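Local coordinates for suppressor of fused family protein (Neisseria gonorrhoeae, PDB 3K5J), which is of unknown function but resembles the N-terminal domain of human Suppressor of fused, and may therefore act by binding other proteins, at residues D37-Q42 with V53-I59; I69-F73 with Y170-N174; S120-P124 with R136-L140. All blocks are in the same frame, centred on the assembly; numbering follows the deposited sequence. Where two conformers were deposited one is given.

How the contacts relate
All three contacts reach one mixed sheet. Contact 1 is a beta hairpin of strands 39-43 and 52-57. Its second strand pairs with strand 65-71, which leads into contact 2, and Y54 O lies 2.9 Å from I69 N, a probable hydrogen bond. Strand 65-71 runs parallel to strand 135-143, which carries contact 3. The centres of contacts 2 and 3 are about 15 Å apart. They share an apolar cluster, in which I70 CD1 lies 3.5 Å from W139 NE1 and Y170 CG 3.6 Å from W139 CZ2. Contacts 1 and 3 meet where V55 packs on F137. Bound glycerol, probably from crystallisation, lies about 4 Å from the Y170 side chain, and likewise from that of Y123.

Contact 1 of 3, residues D37-Q42 with V53-I59; sequences DFQVFQ and VYVSSGI
The Y54 ring carries Q42 CG over one face, 4.3 Å from its centroid in a CH-pi contact, and V40 CG1 at its edge. Q42 runs alongside the tyrosine in the same direction, with amide and ring turned 62° apart. Its NE2 donates to Y54 OH at 3.1 Å, close to the amide plane. NE2 also bonds E74, and Y54 OH bonds T75 N. The F38 ring, with CG anti to the backbone N (chi1 178°), reaches across the strand end to S56 CB and I59 CG1. F41 CE2 packs on S57 CB at 3.5 Å. In the antiparallel ladder Q39 pairs with S57 and F41 with V55, each through two hydrogen bonds. F41 N to V55 O is nearly straight, but S57 N reaches Q39 O at a bent 133°. At the backbone angles of G58, the place of a CB is blocked by S57 O and lies tight against F38 CD1.

This is a beta hairpin of the Sufu-like fold. Strand 21-24 continues the sheet beyond 39-43, and strand 65-71 beyond 52-57. F41 and S57 face helix 2-15, where N5 bonds S57 OG. F38, V40 and I59 face helix 77-91. S56 OG bonds E66 and F67 N of strand 65-71.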
loop_
_atom_site.group_PDB
_atom_site.type_symbol
_atom_site.label_atom_id
_atom_site.label_comp_id
_atom_site.label_asym_id
_atom_site.label_seq_id
_atom_site.Cartn_x
_atom_site.Cartn_y
_atom_site.Cartn_z
ATOM N N ASP A 37 4.046 -13.508 -12.923
ATOM C CA ASP A 37 5.047 -13.581 -11.846
ATOM C C ASP A 37 4.856 -12.567 -10.716
ATOM O O ASP A 37 5.660 -12.546 -9.786
ATOM C CB ASP A 37 6.499 -13.481 -12.336
ATOM C CG ASP A 37 6.807 -14.464 -13.405
ATOM O OD1 ASP A 37 6.494 -15.651 -13.204
ATOM O OD2 ASP A 37 7.369 -14.028 -14.472
ATOM N N PHE A 38 3.766 -11.811 -10.736
ATOM C CA PHE A 38 3.503 -10.862 -9.654
ATOM C C PHE A 38 3.504 -11.573 -8.318
ATOM O O PHE A 38 2.942 -12.663 -8.159
ATOM C CB PHE A 38 2.135 -10.189 -9.862
ATOM C CG PHE A 38 1.748 -9.224 -8.768
ATOM C CD1 PHE A 38 2.313 -7.965 -8.691
ATOM C CD2 PHE A 38 0.757 -9.572 -7.863
ATOM C CE1 PHE A 38 1.955 -7.097 -7.710
ATOM C CE2 PHE A 38 0.356 -8.673 -6.896
ATOM C CZ PHE A 38 0.972 -7.438 -6.801
ATOM N N GLN A 39 4.109 -10.925 -7.318
ATOM C CA GLN A 39 4.108 -11.434 -5.956
ATOM C C GLN A 39 3.604 -10.391 -4.959
ATOM O O GLN A 39 3.576 -9.195 -5.226
ATOM C CB GLN A 39 5.495 -11.882 -5.475
ATOM C CG GLN A 39 6.031 -13.087 -6.205
ATOM C CD GLN A 39 7.127 -13.813 -5.455
ATOM O OE1 GLN A 39 8.294 -13.712 -5.805
ATOM N NE2 GLN A 39 6.750 -14.487 -4.356
ATOM N N VAL A 40 3.212 -10.885 -3.785
ATOM C CA VAL A 40 3.077 -10.045 -2.591
ATOM C C VAL A 40 4.028 -10.630 -1.555
ATOM O O VAL A 40 4.103 -11.854 -1.391
ATOM C CB VAL A 40 1.616 -10.004 -2.065
ATOM C CG1 VAL A 40 1.495 -9.370 -0.664
ATOM C CG2 VAL A 40 0.752 -9.246 -3.110
ATOM N N PHE A 41 4.725 -9.758 -0.866
ATOM C CA PHE A 41 5.576 -10.130 0.278
ATOM C C PHE A 41 4.942 -9.637 1.561
ATOM O O PHE A 41 4.418 -8.539 1.600
ATOM C CB PHE A 41 6.991 -9.547 0.137
ATOM C CG PHE A 41 7.759 -10.150 -1.006
ATOM C CD1 PHE A 41 8.162 -11.476 -0.942
ATOM C CD2 PHE A 41 8.074 -9.406 -2.150
ATOM C CE1 PHE A 41 8.862 -12.041 -2.005
ATOM C CE2 PHE A 41 8.792 -9.976 -3.209
ATOM C CZ PHE A 41 9.166 -11.283 -3.160
ATOM N N GLN A 42 4.976 -10.481 2.595
ATOM C CA GLN A 42 4.426 -10.207 3.916
ATOM C C GLN A 42 5.578 -10.158 4.922
ATOM O O GLN A 42 6.260 -11.185 5.142
ATOM C CB GLN A 42 3.466 -11.315 4.293
ATOM C CG GLN A 42 2.843 -11.230 5.659
ATOM C CD GLN A 42 2.260 -12.548 6.080
ATOM O OE1 GLN A 42 2.986 -13.561 6.114
ATOM N NE2 GLN A 42 0.987 -12.556 6.450
ATOM N N VAL A 53 3.215 -5.948 7.305
ATOM C CA VAL A 53 3.379 -5.162 6.112
ATOM C C VAL A 53 3.261 -6.049 4.881
ATOM O O VAL A 53 3.932 -7.064 4.769
ATOM C CB VAL A 53 4.722 -4.390 6.065
ATOM C CG1 VAL A 53 4.784 -3.451 4.850
ATOM C CG2 VAL A 53 4.945 -3.628 7.375
ATOM N N TYR A 54 2.402 -5.644 3.940
ATOM C CA TYR A 54 2.173 -6.348 2.685
ATOM C C TYR A 54 2.640 -5.483 1.522
ATOM O O TYR A 54 2.182 -4.338 1.395
ATOM C CB TYR A 54 0.700 -6.681 2.508
ATOM C CG TYR A 54 0.112 -7.707 3.491
ATOM C CD1 TYR A 54 -0.181 -7.357 4.798
ATOM C CD2 TYR A 54 -0.013 -9.035 3.116
ATOM C CE1 TYR A 54 -0.665 -8.295 5.691
ATOM C CE2 TYR A 54 -0.513 -9.982 4.001
ATOM C CZ TYR A 54 -0.845 -9.597 5.292
ATOM O OH TYR A 54 -1.323 -10.566 6.168
ATOM N N VAL A 55 3.552 -6.028 0.696
ATOM C CA VAL A 55 4.244 -5.249 -0.307
ATOM C C VAL A 55 4.081 -5.907 -1.691
ATOM O O VAL A 55 4.262 -7.116 -1.829
ATOM C CB VAL A 55 5.776 -5.121 -0.006
ATOM C CG1 VAL A 55 6.437 -4.179 -1.055
ATOM C CG2 VAL A 55 6.034 -4.699 1.464
ATOM N N SER A 56 3.729 -5.126 -2.712
ATOM C CA SER A 56 3.664 -5.654 -4.066
ATOM C C SER A 56 5.042 -5.901 -4.674
ATOM O O SER A 56 6.000 -5.193 -4.336
ATOM C CB SER A 56 2.866 -4.724 -4.957
ATOM O OG SER A 56 3.509 -3.475 -5.226
ATOM N N SER A 57 5.085 -6.799 -5.653
ATOM C CA SER A 57 6.306 -7.018 -6.413
ATOM C C SER A 57 5.995 -7.413 -7.845
ATOM O O SER A 57 5.495 -8.523 -8.108
ATOM C CB SER A 57 7.141 -8.137 -5.748
ATOM O OG SER A 57 8.392 -8.328 -6.419
ATOM N N GLY A 58 6.265 -6.492 -8.748
ATOM C CA GLY A 58 6.103 -6.741 -10.176
ATOM C C GLY A 58 5.578 -5.516 -10.914
ATOM O O GLY A 58 5.841 -5.317 -12.101
ATOM N N ILE A 59 4.826 -4.673 -10.218
ATOM C CA ILE A 59 4.256 -3.454 -10.804
ATOM C C ILE A 59 5.378 -2.513 -11.209
ATOM O O ILE A 59 5.287 -1.805 -12.203
ATOM C CB ILE A 59 3.251 -2.756 -9.800
ATOM C CG1 ILE A 59 2.057 -3.677 -9.477
ATOM C CG2 ILE A 59 2.855 -1.370 -10.332
ATOM C CD1 ILE A 59 1.202 -3.268 -8.326
#

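Contact 2 of 3, residues I69-F73 with Y170-N174; sequences IISPF and YLDIN
The end of strand 65-71 and the loop after helix 156-166 approach without strand pairing, and the nearest CA atoms, those of P72 and L171, are 5.4 Å apart. I70 meets this loop with both of its branches. CD1 touches Y170 CE1 at 3.8 Å, and CG2 rests against L171 CD2 at the same distance. The tyrosine ring comes within reach because its CG sits between the backbone N and the carbonyl carbon (chi1 52°), which turns the ring toward I70. L171 sends its CD2 branch across the isoleucine, and the same methyl lies near I70 O. P72 and L171 run antiparallel alongside one another. The proline ring touches the loop at L171 O, with CG at 3.4 Å, while CD faces L171 CD2. Farther out, P72 CG meets I173 CG2 at 4.3 Å, a looser contact.

A water bridges the two backbones, hydrogen-bonded to I70 O (2.7 Å) and Y170 O (2.9 Å). Each segment also has a bond of its own. S71 OG donates to F73 O at 2.7 Å, on a lone pair in the carbonyl plane, and also bonds H78. D172 OD1 accepts from N174 N in an Asx turn, met from above the carboxylate plane. The edge of the W139 indole, of strand 135-143, points at the face of the Y170 ring.

The direct contact between these segments is thus apolar: methyls, a proline ring and the CE1 corner of the tyrosine meet by dispersion. The polar link is indirect: one water joins two carbonyl oxygens, which cannot bond each other.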
loop_
_atom_site.group_PDB
_atom_site.type_symbol
_atom_site.label_atom_id
_atom_site.label_comp_id
_atom_site.label_asym_id
_atom_site.label_seq_id
_atom_site.Cartn_x
_atom_site.Cartn_y
_atom_site.Cartn_z
ATOM N N ILE A 69 0.903 -1.907 2.172
ATOM C CA ILE A 69 -0.159 -1.704 3.172
ATOM C C ILE A 69 0.412 -2.094 4.532
ATOM O O ILE A 69 1.024 -3.188 4.658
ATOM C CB ILE A 69 -1.393 -2.566 2.856
ATOM C CG1 ILE A 69 -2.009 -2.207 1.508
ATOM C CG2 ILE A 69 -2.430 -2.479 3.989
ATOM C CD1 ILE A 69 -2.908 -3.271 0.869
ATOM N N ILE A 70 0.203 -1.223 5.517
ATOM C CA ILE A 70 0.586 -1.506 6.913
ATOM C C ILE A 70 -0.682 -1.894 7.664
ATOM O O ILE A 70 -1.623 -1.112 7.740
ATOM C CB ILE A 70 1.315 -0.327 7.625
ATOM C CG1 ILE A 70 2.342 0.362 6.716
ATOM C CG2 ILE A 70 1.901 -0.791 8.962
ATOM C CD1 ILE A 70 2.950 1.629 7.342
ATOM N N SER A 71 -0.730 -3.123 8.174
ATOM C CA SER A 71 -1.957 -3.696 8.731
ATOM C C SER A 71 -1.821 -4.020 10.203
ATOM O O SER A 71 -0.819 -4.612 10.626
ATOM C CB SER A 71 -2.331 -4.972 7.994
ATOM O OG SER A 71 -3.597 -5.452 8.382
ATOM N N PRO A 72 -2.860 -3.706 10.988
ATOM C CA PRO A 72 -2.796 -4.053 12.418
ATOM C C PRO A 72 -2.820 -5.547 12.725
ATOM O O PRO A 72 -2.420 -5.970 13.827
ATOM C CB PRO A 72 -4.029 -3.313 12.998
ATOM C CG PRO A 72 -4.946 -3.141 11.893
ATOM C CD PRO A 72 -4.078 -2.937 10.665
ATOM N N PHE A 73 -3.318 -6.325 11.791
ATOM C CA PHE A 73 -3.398 -7.766 11.945
ATOM C C PHE A 73 -3.155 -8.457 10.608
ATOM O O PHE A 73 -3.233 -7.852 9.532
ATOM C CB PHE A 73 -4.765 -8.169 12.553
ATOM C CG PHE A 73 -5.974 -7.558 11.827
ATOM C CD1 PHE A 73 -6.446 -8.093 10.630
ATOM C CD2 PHE A 73 -6.643 -6.481 12.375
ATOM C CE1 PHE A 73 -7.573 -7.536 9.977
ATOM C CE2 PHE A 73 -7.743 -5.898 11.709
ATOM C CZ PHE A 73 -8.218 -6.439 10.556
ATOM N N TYR A 170 -2.836 5.370 11.734
ATOM C CA TYR A 170 -3.174 4.642 10.553
ATOM C C TYR A 170 -3.435 3.140 10.759
ATOM O O TYR A 170 -3.937 2.458 9.868
ATOM C CB TYR A 170 -2.125 4.868 9.455
ATOM C CG TYR A 170 -0.720 4.601 9.918
ATOM C CD1 TYR A 170 -0.203 3.309 9.922
ATOM C CD2 TYR A 170 0.090 5.624 10.302
ATOM C CE1 TYR A 170 1.083 3.056 10.354
ATOM C CE2 TYR A 170 1.387 5.380 10.728
ATOM C CZ TYR A 170 1.875 4.093 10.746
ATOM O OH TYR A 170 3.157 3.857 11.195
ATOM N N LEU A 171 -3.123 2.628 11.946
ATOM C CA LEU A 171 -3.458 1.270 12.321
ATOM C C LEU A 171 -4.810 1.101 12.965
ATOM O O LEU A 171 -5.226 -0.015 13.182
ATOM C CB LEU A 171 -2.378 0.653 13.206
ATOM C CG LEU A 171 -0.992 0.594 12.578
ATOM C CD1 LEU A 171 0.032 0.087 13.650
ATOM C CD2 LEU A 171 -0.973 -0.275 11.345
ATOM N N ASP A 172 -5.495 2.214 13.219
ATOM C CA ASP A 172 -6.811 2.185 13.858
ATOM C C ASP A 172 -7.870 2.160 12.749
ATOM O O ASP A 172 -8.026 3.146 12.036
ATOM C CB ASP A 172 -6.942 3.432 14.752
ATOM C CG ASP A 172 -8.300 3.565 15.375
ATOM O OD1 ASP A 172 -9.125 2.642 15.231
ATOM O OD2 ASP A 172 -8.479 4.613 16.090
ATOM N N ILE A 173 -8.567 1.031 12.635
ATOM C CA ILE A 173 -9.583 0.837 11.623
ATOM C C ILE A 173 -10.805 1.770 11.776
ATOM O O ILE A 173 -11.604 1.906 10.827
ATOM C CB ILE A 173 -10.062 -0.620 11.464
ATOM C CG1 ILE A 173 -10.817 -1.108 12.702
ATOM C CG2 ILE A 173 -8.871 -1.538 11.181
ATOM C CD1 ILE A 173 -11.526 -2.440 12.525
ATOM N N ASN A 174 -10.907 2.407 12.936
ATOM C CA ASN A 174 -11.993 3.339 13.264
ATOM C C ASN A 174 -11.444 4.709 13.690
ATOM O O ASN A 174 -12.102 5.434 14.450
ATOM C CB ASN A 174 -12.904 2.753 14.368
ATOM C CG ASN A 174 -14.158 3.603 14.614
ATOM O OD1 ASN A 174 -14.827 3.976 13.656
ATOM N ND2 ASN A 174 -14.497 3.862 15.901
HETATM O O HOH W 1 -2.404 1.517 7.598
#

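Contact 3 of 3, residues S120-P124 with R136-L140; sequences SLPYP and RFFWL
W139 and P124 form the apolar centre. P124 CD lies over one face of the indole, 3.8 Å from the centroid of the six-membered ring and 20° off its normal, a CH-pi contact. The proline lies roughly perpendicular to the tryptophan side chain. P124 CG extends the contact toward W139 CH2. The indole reaches the proline because W139 CG is anti to the backbone N (chi1 179°). Y123 approaches with CD2, 4.1 Å from W139 CZ3, which meets the tyrosine at its edge. The carbonyl L121 O lies in the plane of the indole, at its edge near CE3. The same oxygen accepts from Y123 N, across an inverse gamma turn centred on P122.

Farther along, L121 runs beside F138, and L121 CD2 also comes within 3.4 Å of R136 NH2. F138 CE1 sits over the centre of one face of the R136 guanidinium, 3.6 Å above its plane. The P122 ring covers F137 O, with CG at 3.5 Å; this buried oxygen has no hydrogen-bonding partner in the model. At the backbone, S120 and W139 form one antiparallel hydrogen-bonded pair. S120 N gives to W139 O, and W139 N gives to S120 O at 2.8 Å. Beyond them, R136 NH2 forms a salt bridge with E130.

The pair closes the end of strand 116-120 on strand 135-143, where the chain leaves the sheet. On its other flank strand 135-143 runs beside strand 65-71. There W139 meets F68 and I70. F137 stacks on H11 of helix 2-15.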
loop_
_atom_site.group_PDB
_atom_site.type_symbol
_atom_site.label_atom_id
_atom_site.label_comp_id
_atom_site.label_asym_id
_atom_site.label_seq_id
_atom_site.Cartn_x
_atom_site.Cartn_y
_atom_site.Cartn_z
ATOM N N SER A 120 0.971 7.569 -0.992
ATOM C CA SER A 120 1.815 8.446 -0.197
ATOM C C SER A 120 3.286 8.060 -0.180
ATOM O O SER A 120 3.631 6.901 -0.424
ATOM C CB SER A 120 1.298 8.458 1.238
ATOM O OG SER A 120 -0.073 8.825 1.305
ATOM N N LEU A 121 4.143 9.022 0.141
ATOM C CA LEU A 121 5.521 8.686 0.441
ATOM C C LEU A 121 5.544 7.833 1.719
ATOM O O LEU A 121 4.617 7.906 2.541
ATOM C CB LEU A 121 6.361 9.938 0.612
ATOM C CG LEU A 121 6.573 10.774 -0.625
ATOM C CD1 LEU A 121 7.239 12.111 -0.313
ATOM C CD2 LEU A 121 7.326 9.986 -1.743
ATOM N N PRO A 122 6.584 7.000 1.895
ATOM C CA PRO A 122 6.561 5.966 2.971
ATOM C C PRO A 122 7.042 6.563 4.300
ATOM O O PRO A 122 8.068 6.160 4.849
ATOM C CB PRO A 122 7.496 4.890 2.405
ATOM C CG PRO A 122 8.491 5.663 1.595
ATOM C CD PRO A 122 7.639 6.715 0.904
ATOM N N TYR A 123 6.276 7.504 4.828
ATOM C CA TYR A 123 6.674 8.259 6.012
ATOM C C TYR A 123 7.063 7.419 7.235
ATOM O O TYR A 123 7.988 7.788 7.950
ATOM C CB TYR A 123 5.588 9.272 6.381
ATOM C CG TYR A 123 5.330 10.315 5.315
ATOM C CD1 TYR A 123 6.326 11.179 4.917
ATOM C CD2 TYR A 123 4.109 10.395 4.657
ATOM C CE1 TYR A 123 6.084 12.139 3.946
ATOM C CE2 TYR A 123 3.854 11.345 3.693
ATOM C CZ TYR A 123 4.847 12.213 3.308
ATOM O OH TYR A 123 4.576 13.126 2.326
ATOM N N PRO A 124 6.404 6.249 7.469
ATOM C CA PRO A 124 6.805 5.464 8.660
ATOM C C PRO A 124 8.203 4.875 8.612
ATOM O O PRO A 124 8.784 4.535 9.657
ATOM C CB PRO A 124 5.742 4.351 8.720
ATOM C CG PRO A 124 4.548 4.980 8.044
ATOM C CD PRO A 124 5.131 5.746 6.912
ATOM N N ARG A 136 10.563 2.876 -6.779
ATOM C CA ARG A 136 10.189 3.415 -5.493
ATOM C C ARG A 136 9.084 2.611 -4.828
ATOM O O ARG A 136 8.390 1.855 -5.486
ATOM C CB ARG A 136 9.720 4.837 -5.718
ATOM C CG ARG A 136 10.837 5.754 -6.249
ATOM C CD ARG A 136 10.304 7.127 -6.629
ATOM N NE ARG A 136 10.103 7.948 -5.447
ATOM C CZ ARG A 136 9.521 9.152 -5.491
ATOM N NH1 ARG A 136 8.989 9.639 -6.615
ATOM N NH2 ARG A 136 9.460 9.857 -4.396
ATOM N N PHE A 137 8.967 2.750 -3.513
ATOM C CA PHE A 137 7.969 2.043 -2.698
ATOM C C PHE A 137 7.066 3.059 -2.029
ATOM O O PHE A 137 7.509 3.845 -1.179
ATOM C CB PHE A 137 8.665 1.170 -1.652
ATOM C CG PHE A 137 9.309 -0.047 -2.289
ATOM C CD1 PHE A 137 10.521 0.048 -2.962
ATOM C CD2 PHE A 137 8.672 -1.265 -2.234
ATOM C CE1 PHE A 137 11.020 -1.017 -3.652
ATOM C CE2 PHE A 137 9.204 -2.366 -2.902
ATOM C CZ PHE A 137 10.392 -2.237 -3.585
ATOM N N PHE A 138 5.820 3.070 -2.468
ATOM C CA PHE A 138 4.815 4.000 -1.978
ATOM C C PHE A 138 3.841 3.325 -1.020
ATOM O O PHE A 138 3.498 2.158 -1.162
ATOM C CB PHE A 138 4.021 4.664 -3.146
ATOM C CG PHE A 138 4.836 5.532 -4.058
ATOM C CD1 PHE A 138 6.025 6.109 -3.666
ATOM C CD2 PHE A 138 4.425 5.701 -5.356
ATOM C CE1 PHE A 138 6.715 6.925 -4.540
ATOM C CE2 PHE A 138 5.153 6.497 -6.248
ATOM C CZ PHE A 138 6.302 7.087 -5.814
ATOM N N TRP A 139 3.357 4.122 -0.070
ATOM C CA TRP A 139 2.453 3.693 0.996
ATOM C C TRP A 139 1.000 3.915 0.610
ATOM O O TRP A 139 0.597 5.010 0.207
ATOM C CB TRP A 139 2.797 4.517 2.229
ATOM C CG TRP A 139 2.020 4.285 3.437
ATOM C CD1 TRP A 139 1.410 3.139 3.813
ATOM C CD2 TRP A 139 1.882 5.189 4.528
ATOM N NE1 TRP A 139 0.862 3.269 5.063
ATOM C CE2 TRP A 139 1.142 4.524 5.528
ATOM C CE3 TRP A 139 2.287 6.500 4.762
ATOM C CZ2 TRP A 139 0.838 5.118 6.747
ATOM C CZ3 TRP A 139 1.968 7.100 5.956
ATOM C CH2 TRP A 139 1.261 6.411 6.929
ATOM N N LEU A 140 0.218 2.848 0.680
ATOM C CA LEU A 140 -1.232 2.910 0.555
ATOM C C LEU A 140 -1.840 3.236 1.946
ATOM O O LEU A 140 -2.057 2.345 2.761
ATOM C CB LEU A 140 -1.747 1.589 0.011
ATOM C CG LEU A 140 -1.351 1.236 -1.420
ATOM C CD1 LEU A 140 -1.728 -0.176 -1.784
ATOM C CD2 LEU A 140 -1.877 2.254 -2.412
#